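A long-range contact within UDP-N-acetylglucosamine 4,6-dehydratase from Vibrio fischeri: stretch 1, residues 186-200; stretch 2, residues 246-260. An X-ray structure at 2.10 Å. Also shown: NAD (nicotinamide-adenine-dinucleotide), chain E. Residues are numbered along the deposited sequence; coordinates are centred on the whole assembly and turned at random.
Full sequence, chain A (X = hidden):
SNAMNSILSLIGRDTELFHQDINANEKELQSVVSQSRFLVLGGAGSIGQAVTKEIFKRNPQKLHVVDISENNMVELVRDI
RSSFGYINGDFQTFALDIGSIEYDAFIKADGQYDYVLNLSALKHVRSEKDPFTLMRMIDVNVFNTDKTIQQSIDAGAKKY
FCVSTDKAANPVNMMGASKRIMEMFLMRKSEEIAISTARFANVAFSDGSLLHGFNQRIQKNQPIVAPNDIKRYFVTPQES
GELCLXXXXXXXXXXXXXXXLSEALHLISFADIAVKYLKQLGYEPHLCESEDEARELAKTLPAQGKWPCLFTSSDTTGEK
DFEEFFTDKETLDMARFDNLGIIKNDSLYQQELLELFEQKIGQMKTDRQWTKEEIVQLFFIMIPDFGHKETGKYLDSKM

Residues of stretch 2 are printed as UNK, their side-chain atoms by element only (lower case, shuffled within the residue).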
ATOM      1  N   LEU A 186      16.935   5.173  16.578  1.00 33.68           N
ATOM      2  CA  LEU A 186      17.995   4.459  15.869  1.00 33.82           C
ATOM      3  C   LEU A 186      19.352   4.665  16.584  1.00 34.00           C
ATOM      4  O   LEU A 186      20.141   3.778  16.693  1.00 32.78           O
ATOM      5  CB  LEU A 186      18.149   5.025  14.471  1.00 33.26           C
ATOM      6  CG  LEU A 186      17.683   4.311  13.223  1.00 37.72           C
ATOM      7  CD1 LEU A 186      16.239   3.895  13.323  1.00 39.89           C
ATOM      8  CD2 LEU A 186      17.958   5.210  11.978  1.00 37.99           C
HETATM    9  N   MSE A 187      19.623   5.881  17.014  1.00 35.49           N
HETATM   10  CA  MSE A 187      20.870   6.150  17.681  1.00 36.60           C
HETATM   11  C   MSE A 187      20.937   5.328  18.957  1.00 37.05           C
HETATM   12  O   MSE A 187      21.994   4.833  19.268  1.00 38.35           O
HETATM   13  CB  MSE A 187      21.082   7.650  17.955  1.00 38.01           C
HETATM   14  CG  MSE A 187      21.437   8.522  16.750  1.00 40.65           C
HETATM   15 SE   MSE A 187      22.777   7.840  15.449  0.65 49.52          SE
HETATM   16  CE  MSE A 187      21.544   7.031  14.121  1.00 47.28           C
ATOM     17  N   ARG A 188      19.834   5.167  19.691  1.00 37.74           N
ATOM     18  CA  ARG A 188      19.869   4.373  20.920  1.00 37.28           C
ATOM     19  C   ARG A 188      20.159   2.933  20.588  1.00 36.43           C
ATOM     20  O   ARG A 188      20.980   2.300  21.257  1.00 35.89           O
ATOM     21  CB  ARG A 188      18.572   4.430  21.699  1.00 37.80           C
ATOM     22  CG  ARG A 188      18.549   3.499  22.887  1.00 37.96           C
ATOM     23  CD  ARG A 188      17.441   3.860  23.898  1.00 39.51           C
ATOM     24  NE  ARG A 188      16.116   3.533  23.374  1.00 36.70           N
ATOM     25  CZ  ARG A 188      14.988   3.722  24.035  1.00 40.87           C
ATOM     26  NH1 ARG A 188      13.842   3.397  23.471  1.00 40.36           N
ATOM     27  NH2 ARG A 188      14.995   4.264  25.260  1.00 41.61           N
ATOM     28  N   LYS A 189      19.471   2.416  19.577  1.00 34.93           N
ATOM     29  CA  LYS A 189      19.671   1.017  19.134  1.00 34.63           C
ATOM     30  C   LYS A 189      21.043   0.715  18.556  1.00 34.14           C
ATOM     31  O   LYS A 189      21.493  -0.426  18.591  1.00 33.25           O
ATOM     32  CB  LYS A 189      18.622   0.622  18.099  1.00 33.89           C
ATOM     33  CG  LYS A 189      17.232   0.347  18.700  1.00 36.33           C
ATOM     34  CD  LYS A 189      17.314  -0.741  19.791  1.00 37.02           C
ATOM     35  CE  LYS A 189      15.958  -1.219  20.277  1.00 37.59           C
ATOM     36  NZ  LYS A 189      15.146  -0.148  20.851  1.00 39.04           N
ATOM     37  N   SER A 190      21.689   1.732  18.007  1.00 35.20           N
ATOM     38  CA  SER A 190      23.025   1.588  17.473  1.00 35.54           C
ATOM     39  C   SER A 190      24.101   1.393  18.533  1.00 35.51           C
ATOM     40  O   SER A 190      25.208   1.056  18.183  1.00 35.29           O
ATOM     41  CB  SER A 190      23.404   2.779  16.608  1.00 35.90           C
ATOM     42  OG  SER A 190      23.577   3.917  17.366  1.00 36.76           O
ATOM     43  N   GLU A 191      23.779   1.609  19.806  1.00 36.34           N
ATOM     44  CA  GLU A 191      24.658   1.180  20.918  1.00 36.82           C
ATOM     45  C   GLU A 191      24.622  -0.351  21.138  1.00 36.52           C
ATOM     46  O   GLU A 191      25.368  -0.836  21.965  1.00 36.71           O
ATOM     47  CB  GLU A 191      24.260   1.895  22.228  1.00 37.64           C
ATOM     48  CG  GLU A 191      24.488   3.411  22.146  1.00 37.32           C
ATOM     49  CD  GLU A 191      23.884   4.213  23.290  1.00 39.23           C
ATOM     50  OE1 GLU A 191      23.013   3.697  24.000  1.00 42.00           O
ATOM     51  OE2 GLU A 191      24.262   5.400  23.448  1.00 44.18           O
ATOM     52  N   GLU A 192      23.737  -1.084  20.436  1.00 34.41           N
ATOM     53  CA  GLU A 192      23.648  -2.542  20.577  1.00 35.14           C
ATOM     54  C   GLU A 192      23.802  -3.338  19.289  1.00 33.74           C
ATOM     55  O   GLU A 192      24.039  -4.504  19.369  1.00 34.72           O
ATOM     56  CB  GLU A 192      22.308  -2.944  21.154  1.00 34.37           C
ATOM     57  CG  GLU A 192      22.142  -2.501  22.587  1.00 39.24           C
ATOM     58  CD  GLU A 192      20.825  -2.907  23.124  1.00 38.39           C
ATOM     59  OE1 GLU A 192      20.022  -1.989  23.239  1.00 41.37           O
ATOM     60  OE2 GLU A 192      20.590  -4.123  23.378  1.00 40.46           O
ATOM     61  N   ILE A 193      23.598  -2.717  18.138  1.00 32.24           N
ATOM     62  CA  ILE A 193      23.769  -3.377  16.860  1.00 31.13           C
ATOM     63  C   ILE A 193      24.222  -2.318  15.876  1.00 31.37           C
ATOM     64  O   ILE A 193      23.830  -1.163  15.992  1.00 31.96           O
ATOM     65  CB  ILE A 193      22.419  -4.004  16.378  1.00 30.07           C
ATOM     66  CG1 ILE A 193      22.606  -4.863  15.119  1.00 29.83           C
ATOM     67  CG2 ILE A 193      21.407  -2.934  16.118  1.00 28.97           C
ATOM     68  CD1 ILE A 193      21.350  -5.697  14.737  1.00 28.08           C
ATOM     69  N   ALA A 194      25.067  -2.723  14.934  1.00 31.30           N
ATOM     70  CA  ALA A 194      25.431  -1.919  13.793  1.00 31.97           C
ATOM     71  C   ALA A 194      24.197  -1.513  12.928  1.00 32.39           C
ATOM     72  O   ALA A 194      23.483  -2.374  12.377  1.00 32.17           O
ATOM     73  CB  ALA A 194      26.464  -2.668  12.930  1.00 30.72           C
ATOM     74  N   ILE A 195      23.997  -0.201  12.801  1.00 32.85           N
ATOM     75  CA  ILE A 195      22.940   0.377  11.984  1.00 34.12           C
ATOM     76  C   ILE A 195      23.556   1.322  10.957  1.00 34.20           C
ATOM     77  O   ILE A 195      24.344   2.220  11.307  1.00 36.18           O
ATOM     78  CB  ILE A 195      21.932   1.193  12.852  1.00 34.97           C
ATOM     79  CG1 ILE A 195      21.305   0.301  13.928  1.00 34.60           C
ATOM     80  CG2 ILE A 195      20.814   1.789  11.986  1.00 32.72           C
ATOM     81  CD1 ILE A 195      20.316   1.006  14.858  1.00 35.08           C
ATOM     82  N   SER A 196      23.218   1.153   9.691  1.00 32.98           N
ATOM     83  CA  SER A 196      23.633   2.131   8.692  1.00 33.55           C
ATOM     84  C   SER A 196      22.434   2.542   7.853  1.00 33.57           C
ATOM     85  O   SER A 196      21.477   1.777   7.765  1.00 32.67           O
ATOM     86  CB  SER A 196      24.773   1.581   7.822  1.00 33.70           C
ATOM     87  OG  SER A 196      24.344   0.665   6.821  1.00 34.03           O
ATOM     88  N   THR A 197      22.484   3.729   7.230  1.00 33.80           N
ATOM     89  CA  THR A 197      21.354   4.198   6.432  1.00 34.16           C
ATOM     90  C   THR A 197      21.789   4.698   5.051  1.00 34.01           C
ATOM     91  O   THR A 197      22.950   4.587   4.669  1.00 33.87           O
ATOM     92  CB  THR A 197      20.571   5.319   7.156  1.00 34.85           C
ATOM     93  OG1 THR A 197      21.382   6.480   7.225  1.00 37.34           O
ATOM     94  CG2 THR A 197      20.178   4.947   8.597  1.00 35.15           C
ATOM     95  N   ALA A 198      20.813   5.169   4.279  1.00 34.21           N
ATOM     96  CA  ALA A 198      21.043   5.886   3.064  1.00 34.01           C
ATOM     97  C   ALA A 198      20.182   7.135   2.992  1.00 34.75           C
ATOM     98  O   ALA A 198      19.109   7.190   3.546  1.00 35.30           O
ATOM     99  CB  ALA A 198      20.791   5.028   1.913  1.00 32.70           C
ATOM    100  N   ARG A 199      20.670   8.134   2.281  1.00 36.15           N
ATOM    101  CA  ARG A 199      19.885   9.318   1.967  1.00 37.33           C
ATOM    102  C   ARG A 199      19.790   9.421   0.447  1.00 36.93           C
ATOM    103  O   ARG A 199      20.818   9.403  -0.262  1.00 37.03           O
ATOM    104  CB  ARG A 199      20.570  10.507   2.565  1.00 38.37           C
ATOM    105  CG  ARG A 199      19.904  11.829   2.219  1.00 43.43           C
ATOM    106  CD  ARG A 199      20.544  12.932   3.063  1.00 46.40           C
ATOM    107  NE  ARG A 199      20.089  12.878   4.473  1.00 48.66           N
ATOM    108  CZ  ARG A 199      20.854  13.143   5.531  1.00 49.04           C
ATOM    109  NH1 ARG A 199      20.344  13.072   6.753  1.00 48.97           N
ATOM    110  NH2 ARG A 199      22.123  13.480   5.374  1.00 49.90           N
ATOM    111  N   PHE A 200      18.566   9.488  -0.054  1.00 37.01           N
ATOM    112  CA  PHE A 200      18.316   9.400  -1.500  1.00 37.21           C
ATOM    113  C   PHE A 200      17.885  10.732  -2.131  1.00 38.02           C
ATOM    114  O   PHE A 200      17.281  11.556  -1.472  1.00 39.16           O
ATOM    115  CB  PHE A 200      17.199   8.400  -1.812  1.00 37.02           C
ATOM    116  CG  PHE A 200      17.425   7.002  -1.288  1.00 34.79           C
ATOM    117  CD1 PHE A 200      18.041   6.042  -2.053  1.00 33.14           C
ATOM    118  CD2 PHE A 200      16.919   6.629  -0.060  1.00 32.15           C
ATOM    119  CE1 PHE A 200      18.167   4.734  -1.593  1.00 33.69           C
ATOM    120  CE2 PHE A 200      17.084   5.339   0.403  1.00 33.78           C
ATOM    121  CZ  PHE A 200      17.731   4.404  -0.362  1.00 29.92           C
ATOM    122  N   UNK A 246      24.942  -1.381  -0.784  1.00 32.60           N
ATOM    123  CA  UNK A 246      26.287  -0.938  -0.435  1.00 33.05           C
ATOM    124  C   UNK A 246      26.321  -0.476   1.010  1.00 31.58           C
ATOM    125  O   UNK A 246      27.218  -0.838   1.740  1.00 31.60           O
ATOM    126  c   UNK A 246      29.927  -0.274  -2.210  1.00 42.16           C
ATOM    127 se   UNK A 246      28.528  -1.383  -2.969  0.65 42.90          SE
ATOM    128  c   UNK A 246      26.751   0.193  -1.346  1.00 33.23           C
ATOM    129  c   UNK A 246      27.045  -0.191  -2.769  1.00 36.18           C
ATOM    130  N   UNK A 247      25.314   0.293   1.426  1.00 31.02           N
ATOM    131  CA  UNK A 247      25.268   0.742   2.799  1.00 30.75           C
ATOM    132  C   UNK A 247      25.062  -0.481   3.677  1.00 30.27           C
ATOM    133  O   UNK A 247      25.756  -0.667   4.661  1.00 28.00           O
ATOM    134  o   UNK A 247      24.083   2.091   4.387  1.00 31.42           O
ATOM    135  c   UNK A 247      24.172   1.757   3.022  1.00 30.44           C
ATOM    136  N   UNK A 248      24.134  -1.334   3.279  1.00 29.86           N
ATOM    137  CA  UNK A 248      23.912  -2.614   3.989  1.00 31.18           C
ATOM    138  C   UNK A 248      25.163  -3.448   4.256  1.00 30.65           C
ATOM    139  O   UNK A 248      25.416  -3.836   5.392  1.00 30.22           O
ATOM    140  c   UNK A 248      22.901  -3.525   3.256  1.00 30.01           C
ATOM    141  s   UNK A 248      22.416  -4.895   4.324  1.00 34.05           S
ATOM    142  N   UNK A 249      25.888  -3.793   3.200  1.00 30.38           N
ATOM    143  CA  UNK A 249      27.005  -4.695   3.316  1.00 29.62           C
ATOM    144  C   UNK A 249      28.263  -3.974   3.819  1.00 30.12           C
ATOM    145  O   UNK A 249      28.934  -4.481   4.695  1.00 30.70           O
ATOM    146  c   UNK A 249      28.692  -6.183   2.156  1.00 27.57           C
ATOM    147  c   UNK A 249      27.400  -5.293   1.968  1.00 30.44           C
ATOM    148  c   UNK A 249      25.656  -7.156   2.099  1.00 27.95           C
ATOM    149  c   UNK A 249      26.233  -6.039   1.311  1.00 31.14           C
ATOM    150  N   UNK A 250      28.542  -2.788   3.291  1.00 30.95           N
ATOM    151  CA  UNK A 250      29.782  -2.035   3.594  1.00 32.36           C
ATOM    152  C   UNK A 250      29.662  -0.885   4.608  1.00 32.84           C
ATOM    153  O   UNK A 250      30.667  -0.374   5.058  1.00 34.19           O
ATOM    154  c   UNK A 250      30.047  -2.843   0.180  1.00 35.40           C
ATOM    155  c   UNK A 250      32.277  -4.416   0.704  1.00 33.79           C
ATOM    156  c   UNK A 250      30.392  -1.495   2.283  1.00 33.61           C
ATOM    157  c   UNK A 250      31.892  -3.391   1.569  1.00 32.37           C
ATOM    158  c   UNK A 250      30.791  -2.593   1.310  1.00 32.11           C
ATOM    159  c   UNK A 250      30.425  -3.880  -0.745  1.00 31.19           C
ATOM    160  c   UNK A 250      31.517  -4.669  -0.477  1.00 33.14           C
ATOM    161  N   UNK A 251      28.461  -0.476   4.962  1.00 32.15           N
ATOM    162  CA  UNK A 251      28.296   0.595   5.921  1.00 33.72           C
ATOM    163  C   UNK A 251      28.764   0.211   7.331  1.00 34.25           C
ATOM    164  O   UNK A 251      28.488  -0.910   7.825  1.00 32.45           O
ATOM    165  N   UNK A 252      29.465   1.138   7.987  1.00 34.51           N
ATOM    166  CA  UNK A 252      29.784   0.934   9.371  1.00 35.64           C
ATOM    167  C   UNK A 252      28.668   1.480  10.228  1.00 34.98           C
ATOM    168  O   UNK A 252      27.858   2.268   9.759  1.00 35.25           O
ATOM    169  c   UNK A 252      31.111   1.603   9.715  1.00 37.47           C
ATOM    170  c   UNK A 252      32.259   0.982   8.974  1.00 41.28           C
ATOM    171  o   UNK A 252      34.043   1.307  10.482  1.00 51.77           O
ATOM    172  o   UNK A 252      34.099   2.413   8.573  1.00 45.82           O
ATOM    173  c   UNK A 252      33.569   1.613   9.366  1.00 45.17           C
ATOM    174  N   UNK A 253      28.644   1.069  11.495  1.00 35.02           N
ATOM    175  CA  UNK A 253      27.681   1.618  12.470  1.00 34.98           C
ATOM    176  C   UNK A 253      27.626   3.123  12.347  1.00 34.79           C
ATOM    177  O   UNK A 253      28.627   3.771  12.514  1.00 34.11           O
ATOM    178  c   UNK A 253      26.766   1.366  14.869  1.00 35.72           C
ATOM    179  o   UNK A 253      25.620   1.436  14.401  1.00 34.25           O
ATOM    180  n   UNK A 253      26.995   1.370  16.183  1.00 31.04           N
ATOM    181  c   UNK A 253      28.003   1.228  13.937  1.00 34.17           C
ATOM    182  N   UNK A 254      26.426   3.634  12.084  1.00 35.08           N
ATOM    183  CA  UNK A 254      26.110   5.060  11.926  1.00 35.81           C
ATOM    184  C   UNK A 254      26.453   5.729  10.590  1.00 35.42           C
ATOM    185  O   UNK A 254      26.289   6.938  10.466  1.00 36.43           O
ATOM    186  c   UNK A 254      27.111   4.848  17.464  1.00 50.11           C
ATOM    187  c   UNK A 254      26.270   5.436  14.411  1.00 40.69           C
ATOM    188  c   UNK A 254      26.820   6.329  15.521  1.00 44.47           C
ATOM    189  c   UNK A 254      26.708   5.891  13.070  1.00 37.58           C
ATOM    190  n   UNK A 254      28.383   4.617  17.169  1.00 48.55           N
ATOM    191  n   UNK A 254      26.547   4.269  18.535  1.00 51.37           N
ATOM    192  n   UNK A 254      26.389   5.689  16.734  1.00 47.67           N
ATOM    193  N   UNK A 255      26.886   4.984   9.579  1.00 34.16           N
ATOM    194  CA  UNK A 255      27.206   5.605   8.304  1.00 34.37           C
ATOM    195  C   UNK A 255      25.896   5.898   7.534  1.00 35.14           C
ATOM    196  O   UNK A 255      25.010   5.027   7.485  1.00 33.34           O
ATOM    197  c   UNK A 255      27.982   4.644   7.446  1.00 34.21           C
ATOM    198  o   UNK A 255      29.987   5.325   8.608  1.00 36.67           O
ATOM    199  c   UNK A 255      29.442   4.577   7.759  1.00 35.53           C
ATOM    200  o   UNK A 255      30.064   3.759   7.057  1.00 37.40           O
ATOM    201  N   UNK A 256      25.782   7.106   6.971  1.00 35.64           N
ATOM    202  CA  UNK A 256      24.735   7.453   6.032  1.00 36.13           C
ATOM    203  C   UNK A 256      25.379   7.537   4.642  1.00 36.46           C
ATOM    204  O   UNK A 256      26.187   8.435   4.360  1.00 37.32           O
ATOM    205  c   UNK A 256      24.059   8.835   6.294  1.00 37.17           C
ATOM    206  c   UNK A 256      23.213  10.451   8.085  1.00 34.16           C
ATOM    207  c   UNK A 256      23.555   8.989   7.735  1.00 37.74           C
ATOM    208  c   UNK A 256      22.894   9.034   5.313  1.00 35.66           C
ATOM    209  N   UNK A 257      25.021   6.599   3.780  1.00 35.85           N
ATOM    210  CA  UNK A 257      25.528   6.583   2.404  1.00 35.70           C
ATOM    211  C   UNK A 257      24.665   7.506   1.552  1.00 36.21           C
ATOM    212  O   UNK A 257      23.468   7.619   1.792  1.00 35.43           O
ATOM    213  c   UNK A 257      27.240   4.445   3.540  1.00 35.70           C
ATOM    214  c   UNK A 257      27.209   3.383   1.381  1.00 34.31           C
ATOM    215  c   UNK A 257      26.659   4.315   2.269  1.00 33.43           C
ATOM    216  c   UNK A 257      28.863   2.718   3.005  1.00 33.39           C
ATOM    217  c   UNK A 257      25.495   5.160   1.853  1.00 34.04           C
ATOM    218  c   UNK A 257      28.303   2.582   1.758  1.00 34.32           C
ATOM    219  c   UNK A 257      28.331   3.665   3.911  1.00 34.07           C
ATOM    220  N   UNK A 258      25.273   8.189   0.587  1.00 37.89           N
ATOM    221  CA  UNK A 258      24.508   9.045  -0.373  1.00 38.93           C
ATOM    222  C   UNK A 258      25.261   9.208  -1.669  1.00 38.66           C
ATOM    223  O   UNK A 258      26.489   9.060  -1.689  1.00 38.90           O
ATOM    224  c   UNK A 258      27.411  11.852   1.722  1.00 42.20           C
ATOM    225  c   UNK A 258      26.249  11.109   1.552  1.00 41.55           C
ATOM    226  c   UNK A 258      27.820  12.723   0.742  1.00 41.50           C
ATOM    227  c   UNK A 258      24.236  10.428   0.213  1.00 39.55           C
ATOM    228  c   UNK A 258      25.922  12.144  -0.579  1.00 43.03           C
ATOM    229  c   UNK A 258      27.085  12.867  -0.401  1.00 41.76           C
ATOM    230  c   UNK A 258      25.489  11.247   0.408  1.00 41.96           C
ATOM    231  N   UNK A 259      24.538   9.519  -2.752  1.00 38.77           N
ATOM    232  CA  UNK A 259      25.186   9.714  -4.028  1.00 40.40           C
ATOM    233  C   UNK A 259      25.878  11.050  -4.125  1.00 42.78           C
ATOM    234  O   UNK A 259      25.282  12.107  -3.835  1.00 42.18           O
ATOM    235  c   UNK A 259      23.085   9.612  -2.880  1.00 38.60           C
ATOM    236  c   UNK A 259      22.887  10.084  -4.322  1.00 40.07           C
ATOM    237  c   UNK A 259      24.030   9.609  -5.027  1.00 40.78           C
ATOM    238  N   UNK A 260      27.163  10.990  -4.479  1.00 44.89           N
ATOM    239  CA  UNK A 260      27.920  12.194  -4.740  1.00 47.54           C
ATOM    240  C   UNK A 260      27.301  12.910  -5.947  1.00 49.08           C
ATOM    241  O   UNK A 260      26.760  12.273  -6.853  1.00 48.50           O
ATOM    242  c   UNK A 260      32.533  10.889  -3.092  1.00 45.57           C
ATOM    243  c   UNK A 260      31.486  10.794  -4.182  1.00 47.32           C
ATOM    244  n   UNK A 260      33.727  10.144  -3.507  1.00 44.63           N
ATOM    245  c   UNK A 260      30.155  11.425  -3.771  1.00 47.81           C
ATOM    246  c   UNK A 260      29.387  11.884  -4.997  1.00 47.52           C
TER
HETATM  247  PA  NAD E 501       7.046   3.132  -1.124  1.00 31.58           P
HETATM  248  O1A NAD E 501       5.716   3.735  -0.809  1.00 31.45           O
HETATM  249  O2A NAD E 501       7.088   2.693  -2.556  1.00 31.09           O
HETATM  250  O5B NAD E 501       7.226   1.717  -0.421  1.00 31.45           O
HETATM  251  C5B NAD E 501       7.022   1.693   1.008  1.00 29.34           C
HETATM  252  C4B NAD E 501       6.658   0.228   1.274  1.00 29.28           C
HETATM  253  O4B NAD E 501       6.443  -0.033   2.645  1.00 26.84           O
HETATM  254  C3B NAD E 501       5.343  -0.143   0.516  1.00 27.95           C
HETATM  255  O3B NAD E 501       5.520  -1.292  -0.288  1.00 31.61           O
HETATM  256  C2B NAD E 501       4.345  -0.380   1.673  1.00 27.90           C
HETATM  257  O2B NAD E 501       3.267  -1.251   1.353  1.00 27.07           O
HETATM  258  C1B NAD E 501       5.348  -0.906   2.726  1.00 25.44           C
HETATM  259  N9A NAD E 501       4.795  -0.801   4.068  1.00 27.82           N
HETATM  260  C8A NAD E 501       4.307   0.298   4.660  1.00 25.60           C
HETATM  261  N7A NAD E 501       3.842   0.027   5.836  1.00 27.29           N
HETATM  262  C5A NAD E 501       4.111  -1.293   6.074  1.00 28.62           C
HETATM  263  C6A NAD E 501       3.860  -2.164   7.129  1.00 27.31           C
HETATM  264  N6A NAD E 501       3.287  -1.635   8.260  1.00 28.79           N
HETATM  265  N1A NAD E 501       4.216  -3.442   7.041  1.00 25.09           N
HETATM  266  C2A NAD E 501       4.782  -3.915   5.936  1.00 25.50           C
HETATM  267  N3A NAD E 501       5.011  -3.133   4.911  1.00 24.89           N
HETATM  268  C4A NAD E 501       4.700  -1.844   4.945  1.00 25.64           C
HETATM  269  O3  NAD E 501       8.202   4.173  -0.711  1.00 29.94           O
HETATM  270  PN  NAD E 501       9.648   4.091  -1.457  1.00 30.80           P
HETATM  271  O1N NAD E 501       9.694   5.085  -2.605  1.00 31.11           O
HETATM  272  O2N NAD E 501      10.186   2.776  -1.848  1.00 29.17           O
HETATM  273  O5D NAD E 501      10.558   4.862  -0.314  1.00 27.75           O
HETATM  274  C5D NAD E 501      10.904   3.990   0.751  1.00 26.13           C
HETATM  275  C4D NAD E 501      11.704   4.774   1.799  1.00 26.63           C
HETATM  276  O4D NAD E 501      12.689   5.632   1.141  1.00 28.13           O
HETATM  277  C3D NAD E 501      10.766   5.731   2.569  1.00 28.91           C
HETATM  278  O3D NAD E 501      11.226   6.009   3.911  1.00 35.22           O
HETATM  279  C2D NAD E 501      10.917   7.056   1.789  1.00 29.77           C
HETATM  280  O2D NAD E 501      10.600   8.205   2.588  1.00 34.13           O
HETATM  281  C1D NAD E 501      12.405   7.027   1.443  1.00 28.47           C
HETATM  282  N1N NAD E 501      12.739   7.917   0.320  1.00 34.87           N
HETATM  283  C2N NAD E 501      12.167   7.686  -0.868  1.00 36.15           C
HETATM  284  C3N NAD E 501      12.457   8.479  -1.959  1.00 37.63           C
HETATM  285  C7N NAD E 501      11.817   8.258  -3.267  1.00 38.80           C
HETATM  286  O7N NAD E 501      12.083   9.070  -4.150  1.00 39.45           O
HETATM  287  N7N NAD E 501      10.958   7.254  -3.500  1.00 36.28           N
HETATM  288  C4N NAD E 501      13.372   9.551  -1.813  1.00 36.74           C
HETATM  289  C5N NAD E 501      13.954   9.746  -0.572  1.00 36.03           C
HETATM  290  C6N NAD E 501      13.610   8.915   0.495  1.00 36.84           C

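Position 246 carries two carbons, a selenium and a terminal carbon, unbranched, out of reach of stretch 1: selenomethionine, Met246. Position 247 has one carbon and one oxygen. That oxygen donates a hydrogen bond to Thr197 O at 2.8 Å, as a hydroxyl can: Ser247. At 248 a carbon bears a sulfur and the CA-to-CB bond points away, which gives Cys248. Position 249 has four carbons, forked at the first with one arm two carbons long: Ile249. Position 250 has a six-carbon ring on one carbon: Phe250.

Position 251 has no side-chain atoms: Gly251, the first residue to leave helical geometry. A CB here would fall 2.7 Å from Ser196 OG and 2.4 Å from Ser247 O, clashing with both. Position 252 has three carbons, the third with two oxygens: Glu252.

Position 253 has two carbons, the second bearing one oxygen and one nitrogen. The nitrogen sits 2.7 Å from Ser190 O and the oxygen 2.8 Å from Ile195 N, so the group donates to one and accepts from the other, as an amide does: Asn253. Position 254 has three carbons, a nitrogen and a carbon with two more nitrogens, a guanidinium: Arg254. Its CB points away, but its end returns to stretch 1, where NH2 makes a weak hydrogen bond to Ser190 OG (3.2 Å) and Met187 SE lies at the guanidinium edge.

At 255, two carbons with two oxygens on the second form a carboxylate whose end leads away: Asp255. Position 256, four carbons forked at the first with one longer arm, is Ile256; its CG1 approaches Thr197 OG1 to 3.4 Å. Position 257, a six-carbon ring on one carbon, shares a sheet face with Ala198: Phe257. Position 258 has the same atoms: Phe258, whose CB lies 3.6 Å from Arg199 O. Position 259 has three carbons closing onto the backbone nitrogen: Pro259, with CD 3.5 Å from Arg199 O. Position 260 has four carbons in a row ending in nitrogen, out of reach: Lys260.

The contact is built on two parallel strands. Thr197 N to Asp255 O (2.9 Å), Phe257 N to Thr197 O (3.0 Å) and Arg199 N to Phe257 O (2.9 Å) zip the backbones together. Before them, Arg254 N donates to Ile195 O (2.6 Å), and the Asn253 amide ties the type II turn (Glu252 to Asp255) to Ser190 and Ile195. Ser247 anchors the helix to Thr197.

Stretch 2, residues 246-260: MSCIFGENRDIFFPK
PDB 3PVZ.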